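Local structure of putative sugar kinase PH1459 (3EWM) at the interface of chains A and B. The protein is a putative sugar kinase of the pfkB family that binds ATP and probably phosphorylates a sugar, perhaps fructose. Sequence-based numbering; all coordinates share one arbitrary frame. Chains: chain A/B, Uncharacterized sugar kinase PH1459.

Contact 1: the interface of chains A and B. Residues chain A 22, 25-26, 28; chain B 14, 28-30, 61.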
ATOM      1  N   LEU A  22      -8.257   5.059 -10.491  1.00 16.05           N
ATOM      2  CA  LEU A  22      -7.037   4.888  -9.694  1.00 16.18           C
ATOM      3  C   LEU A  22      -5.802   4.664 -10.542  1.00 16.23           C
ATOM      4  O   LEU A  22      -4.708   5.100 -10.180  1.00 16.70           O
ATOM      5  CB  LEU A  22      -7.166   3.693  -8.740  1.00 16.62           C
ATOM      6  CG  LEU A  22      -8.050   3.905  -7.523  1.00 15.91           C
ATOM      7  CD1 LEU A  22      -8.221   2.565  -6.813  1.00 15.99           C
ATOM      8  CD2 LEU A  22      -7.420   4.967  -6.623  1.00 13.02           C
ATOM      9  N   VAL A  25      -4.946   8.330 -11.439  1.00 15.33           N
ATOM     10  CA  VAL A  25      -4.789   9.311 -10.370  1.00 14.79           C
ATOM     11  C   VAL A  25      -3.306   9.498 -10.018  1.00 14.75           C
ATOM     12  O   VAL A  25      -2.585   8.536  -9.813  1.00 14.22           O
ATOM     13  CB  VAL A  25      -5.609   8.960  -9.119  1.00 14.33           C
ATOM     14  CG1 VAL A  25      -5.221   9.903  -7.952  1.00 13.77           C
ATOM     15  CG2 VAL A  25      -7.098   9.103  -9.412  1.00 13.54           C
ATOM     16  N   ARG A  26      -2.883  10.761  -9.966  1.00 15.20           N
ATOM     17  CA  ARG A  26      -1.480  11.112  -9.800  1.00 15.72           C
ATOM     18  C   ARG A  26      -1.151  11.364  -8.352  1.00 14.67           C
ATOM     19  O   ARG A  26      -0.020  11.159  -7.938  1.00 15.53           O
ATOM     20  CB  ARG A  26      -1.150  12.407 -10.567  1.00 16.23           C
ATOM     21  CG  ARG A  26      -1.222  12.318 -12.077  1.00 16.33           C
ATOM     22  CD  ARG A  26      -1.265  13.736 -12.694  1.00 17.36           C
ATOM     23  NE  ARG A  26      -2.618  14.291 -12.702  1.00 21.39           N
ATOM     24  CZ  ARG A  26      -3.035  15.256 -13.516  1.00 20.92           C
ATOM     25  NH1 ARG A  26      -2.202  15.804 -14.396  1.00 22.29           N
ATOM     26  NH2 ARG A  26      -4.291  15.669 -13.452  1.00 21.72           N
ATOM     27  N   PHE A  28      -2.236  11.412  -4.116  1.00 12.08           N
ATOM     28  CA  PHE A  28      -2.990  10.840  -3.021  1.00 11.67           C
ATOM     29  C   PHE A  28      -2.658  11.542  -1.728  1.00 11.97           C
ATOM     30  O   PHE A  28      -1.484  11.627  -1.340  1.00 11.26           O
ATOM     31  CB  PHE A  28      -2.662   9.365  -2.860  1.00 12.17           C
ATOM     32  CG  PHE A  28      -3.008   8.550  -4.046  1.00 12.49           C
ATOM     33  CD1 PHE A  28      -4.296   8.059  -4.209  1.00 13.38           C
ATOM     34  CD2 PHE A  28      -2.053   8.289  -5.029  1.00 12.34           C
ATOM     35  CE1 PHE A  28      -4.622   7.285  -5.316  1.00 14.17           C
ATOM     36  CE2 PHE A  28      -2.377   7.523  -6.144  1.00 13.05           C
ATOM     37  CZ  PHE A  28      -3.655   7.022  -6.289  1.00 12.04           C
TER
ATOM     38  N   LEU B  14       5.283   5.865  -4.484  1.00 10.20           N
ATOM     39  CA  LEU B  14       4.456   6.944  -3.946  1.00 10.88           C
ATOM     40  C   LEU B  14       5.413   7.930  -3.330  1.00 10.03           C
ATOM     41  O   LEU B  14       5.920   7.753  -2.231  1.00  9.58           O
ATOM     42  CB  LEU B  14       3.432   6.396  -2.955  1.00 10.48           C
ATOM     43  CG  LEU B  14       2.497   5.622  -3.896  1.00 13.24           C
ATOM     44  CD1 LEU B  14       2.210   4.201  -3.423  1.00 13.62           C
ATOM     45  CD2 LEU B  14       1.248   6.431  -4.232  1.00 13.73           C
ATOM     46  N   PHE B  28       1.317  12.272  -1.516  1.00 11.32           N
ATOM     47  CA  PHE B  28       2.178  11.429  -2.331  1.00 10.40           C
ATOM     48  C   PHE B  28       1.835  11.521  -3.814  1.00 10.56           C
ATOM     49  O   PHE B  28       0.656  11.550  -4.197  1.00 10.21           O
ATOM     50  CB  PHE B  28       2.059   9.973  -1.900  1.00 10.36           C
ATOM     51  CG  PHE B  28       2.542   9.718  -0.503  1.00  9.69           C
ATOM     52  CD1 PHE B  28       3.876   9.434  -0.258  1.00  9.49           C
ATOM     53  CD2 PHE B  28       1.669   9.813   0.568  1.00  9.59           C
ATOM     54  CE1 PHE B  28       4.330   9.201   1.019  1.00  6.84           C
ATOM     55  CE2 PHE B  28       2.119   9.585   1.867  1.00 10.01           C
ATOM     56  CZ  PHE B  28       3.460   9.281   2.087  1.00 10.17           C
ATOM     57  N   GLU B  29       2.871  11.561  -4.645  1.00 10.69           N
ATOM     58  CA  GLU B  29       2.675  11.501  -6.079  1.00 11.56           C
ATOM     59  C   GLU B  29       3.066  10.133  -6.585  1.00 11.28           C
ATOM     60  O   GLU B  29       4.140   9.631  -6.274  1.00 11.05           O
ATOM     61  CB  GLU B  29       3.491  12.580  -6.777  1.00 12.21           C
ATOM     62  CG  GLU B  29       3.139  12.780  -8.215  1.00 16.00           C
ATOM     63  CD  GLU B  29       3.848  14.002  -8.769  1.00 20.49           C
ATOM     64  OE1 GLU B  29       5.087  13.978  -8.855  1.00 20.54           O
ATOM     65  OE2 GLU B  29       3.167  14.998  -9.059  1.00 24.73           O
ATOM     66  N   LYS B  30       2.167   9.534  -7.348  1.00 11.89           N
ATOM     67  CA  LYS B  30       2.372   8.218  -7.933  1.00 11.81           C
ATOM     68  C   LYS B  30       3.256   8.258  -9.190  1.00 12.43           C
ATOM     69  O   LYS B  30       3.010   9.028 -10.140  1.00 11.02           O
ATOM     70  CB  LYS B  30       1.005   7.584  -8.200  1.00 12.31           C
ATOM     71  CG  LYS B  30       0.916   6.549  -9.286  1.00 12.82           C
ATOM     72  CD  LYS B  30      -0.409   5.814  -9.195  1.00 11.56           C
ATOM     73  CE  LYS B  30      -0.950   5.483 -10.582  1.00 13.51           C
ATOM     74  NZ  LYS B  30      -1.426   6.705 -11.283  1.00 11.70           N
ATOM     75  N   PHE B  61      -3.068  -0.418 -10.457  1.00 11.59           N
ATOM     76  CA  PHE B  61      -1.655  -0.054 -10.362  1.00 11.27           C
ATOM     77  C   PHE B  61      -0.766  -0.899 -11.277  1.00 11.15           C
ATOM     78  O   PHE B  61       0.211  -0.392 -11.866  1.00 10.47           O
ATOM     79  CB  PHE B  61      -1.182  -0.083  -8.906  1.00 10.78           C
ATOM     80  CG  PHE B  61      -1.668   1.091  -8.091  1.00 10.37           C
ATOM     81  CD1 PHE B  61      -2.418   2.112  -8.686  1.00 11.09           C
ATOM     82  CD2 PHE B  61      -1.335   1.200  -6.745  1.00 10.96           C
ATOM     83  CE1 PHE B  61      -2.864   3.213  -7.939  1.00 11.29           C
ATOM     84  CE2 PHE B  61      -1.756   2.289  -5.997  1.00 11.38           C
ATOM     85  CZ  PHE B  61      -2.531   3.301  -6.591  1.00 11.69           C
TER

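Contact 2: the interface of chains A and B. Residues chain A 85, 106; chain B 85, 106.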
ATOM      1  N   LYS A  85       4.025  -7.467   9.423  1.00 15.30           N
ATOM      2  CA  LYS A  85       3.138  -6.974   8.379  1.00 13.73           C
ATOM      3  C   LYS A  85       3.156  -5.464   8.450  1.00 12.87           C
ATOM      4  O   LYS A  85       3.367  -4.899   9.504  1.00 13.36           O
ATOM      5  CB  LYS A  85       1.699  -7.501   8.516  1.00 12.89           C
ATOM      6  CG  LYS A  85       1.526  -9.035   8.569  1.00 13.28           C
ATOM      7  CD  LYS A  85       1.909  -9.735   7.294  1.00 11.55           C
ATOM      8  CE  LYS A  85       1.668 -11.253   7.410  1.00 13.22           C
ATOM      9  NZ  LYS A  85       1.895 -11.902   6.084  1.00 16.49           N
ATOM     10  N   ASP A 106      -2.584  -7.971   2.537  1.00 15.31           N
ATOM     11  CA  ASP A 106      -1.672  -8.645   3.437  1.00 15.47           C
ATOM     12  C   ASP A 106      -0.994  -7.614   4.279  1.00 13.83           C
ATOM     13  O   ASP A 106       0.172  -7.261   4.046  1.00 14.69           O
ATOM     14  CB  ASP A 106      -0.674  -9.564   2.756  1.00 16.45           C
ATOM     15  CG  ASP A 106      -0.508 -10.848   3.527  1.00 21.27           C
ATOM     16  OD1 ASP A 106      -0.929 -11.910   3.005  1.00 26.73           O
ATOM     17  OD2 ASP A 106      -0.045 -10.785   4.688  1.00 24.40           O
TER
ATOM     18  N   LYS B  85      -1.700 -11.420  -5.331  1.00 21.14           N
ATOM     19  CA  LYS B  85      -0.891 -10.369  -4.732  1.00 19.03           C
ATOM     20  C   LYS B  85      -1.120  -9.071  -5.489  1.00 17.64           C
ATOM     21  O   LYS B  85      -1.294  -9.071  -6.698  1.00 17.02           O
ATOM     22  CB  LYS B  85       0.604 -10.718  -4.777  1.00 18.82           C
ATOM     23  CG  LYS B  85       1.036 -12.042  -4.139  1.00 18.32           C
ATOM     24  CD  LYS B  85       0.812 -12.067  -2.669  1.00 17.83           C
ATOM     25  CE  LYS B  85       1.231 -13.395  -2.080  1.00 17.20           C
ATOM     26  NZ  LYS B  85       1.115 -13.342  -0.617  1.00 15.62           N
ATOM     27  N   ASP B 106       4.816  -7.713   0.820  1.00 13.93           N
ATOM     28  CA  ASP B 106       3.927  -8.829   0.435  1.00 15.16           C
ATOM     29  C   ASP B 106       3.133  -8.436  -0.797  1.00 14.17           C
ATOM     30  O   ASP B 106       1.937  -8.125  -0.732  1.00 14.52           O
ATOM     31  CB  ASP B 106       3.020  -9.310   1.565  1.00 16.07           C
ATOM     32  CG  ASP B 106       2.553 -10.747   1.355  1.00 21.23           C
ATOM     33  OD1 ASP B 106       1.924 -11.318   2.277  1.00 26.55           O
ATOM     34  OD2 ASP B 106       2.821 -11.326   0.269  1.00 25.32           O
TER
HETATM   35  O   HOH W   1       0.924  -5.973   1.166  1.00 21.07           O
HETATM   36  O   HOH W   2       3.732 -10.583   4.514  1.00 40.51           O
HETATM   37  O   HOH W   3      -0.777 -11.338   0.284  1.00 44.86           O

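Contact 1: the interface of chains A and B
A:Phe28 and B:Phe28 pair antiparallel across the two-fold: A:Phe28 N donates to B:Phe28 O at 2.9 Å, and B:Phe28 N returns the bond to A:Phe28 O. The pairing runs on where B:Lys30 N donates to A:Arg26 O at 2.8 Å, so strand 27-33 of chain B is hydrogen-bonded both to its counterpart and to the loop leading into it. With CG beside its backbone N (chi1 -62°), A:Phe28 turns one face and an edge of its ring to chain B. B:Leu14 and B:Phe61 approach from the same side of the ring plane, the methyl CD2 of B:Leu14 lying 3.9 Å from A:Phe28 CD2. The two rings are steeply inclined: B:Phe61 points its CZ edge towards that face, just beyond the rim, 3.9 Å from A:Phe28 CZ. CE2 of A:Phe28 meets the aliphatic stem of B:Lys30, whose CB lies in the ring plane at the edge. Within chain A, A:Val25 CG1 sits 3.6 Å above the other face of the A:Phe28 ring, which should limit its tilting. B:Lys30 leaves its strand with CG anti to N (chi1 154°), then bends at chi3 and chi4, carrying the ammonium NZ to the carbonyl A:Val25 O at 2.6 Å. The donor stands 42° out of the carbonyl plane, away from a lone pair. Further along, CE1 of B:Phe61, on helix 60-71, edges in plane against the backbone A:Leu22 O at 3.5 Å. This patch, repeated with the chains exchanged, joins strand 27-33 of one subunit to the same strand of the other and probably helps hold a dimer together.

Contact 2: the interface of chains A and B
What little apolar contact there is lies between A:Asp106 CB and the carboxylate carbon CG of B:Asp106, 3.7 Å apart, in an only roughly two-fold meeting of loops between two pfkB-family kinase subunits. The CB atoms of the two aspartates also face each other, and the side chains pass at a slant with their carboxylate planes turned 47° apart. B:Asp106 holds its CG anti to its backbone N (chi1 -157°), which turns the carboxylate towards the opposite subunit. The approach brings A:Asp106 OD1 and B:Asp106 OD1 to 3.0 Å, and A:Asp106 OD2 to 3.2 Å from that same B:Asp106 OD1; as carboxylate oxygens normally only accept, this is a clash, and the exact placing of the two carboxylates is doubtful. Around the acids lie lysines from the loop between strands 79-82 and 88-93. A:Lys85 bends at chi2 and then runs out straight, delivering NZ to its own chain's A:Asp106 OD2 at 2.6 Å, on the syn side but out of the carboxylate plane. B:Lys85 NZ makes the equivalent intrachain salt bridge to B:Asp106 OD2 at 2.8 Å, again syn and tilted from the plane. The OD2 oxygen of each acid is thus tied to a lysine of its own chain, and the lysines probably soften the repulsion between the acids. Across the contact, A:Lys85 NZ also forms a longer salt bridge to B:Asp106 OD1 at 3.9 Å. Water 2 spans this same pair, bonded to both A:Lys85 NZ and B:Asp106 OD1. Water 3 plays the matching part, joining B:Lys85 NZ to A:Asp106 OD1 at 2.8 Å from the acid. On the backbone side of the aspartates, water 1 links the two main-chain carbonyls, 3.2 Å from A:Asp106 O and rather nearer to B:Asp106 O.

The C-alpha centres of contact 1 and contact 2 lie about 19 Å apart on one two-fold symmetric interface, and the two share no residue. Contact 1 draws on strands 11-16 and 27-33, the loop before strand 27-33 and helix 60-71, whereas contact 2 comes from the loops beside strands 79-82, 88-93 and 100-103. Main-chain pairing and apolar packing dominate the first; charge and bridging water dominate the second. Two separate footholds of different character would probably limit rocking of one subunit against the other, in keeping with a dimer, although the deposited pair alone does not prove that it forms in solution.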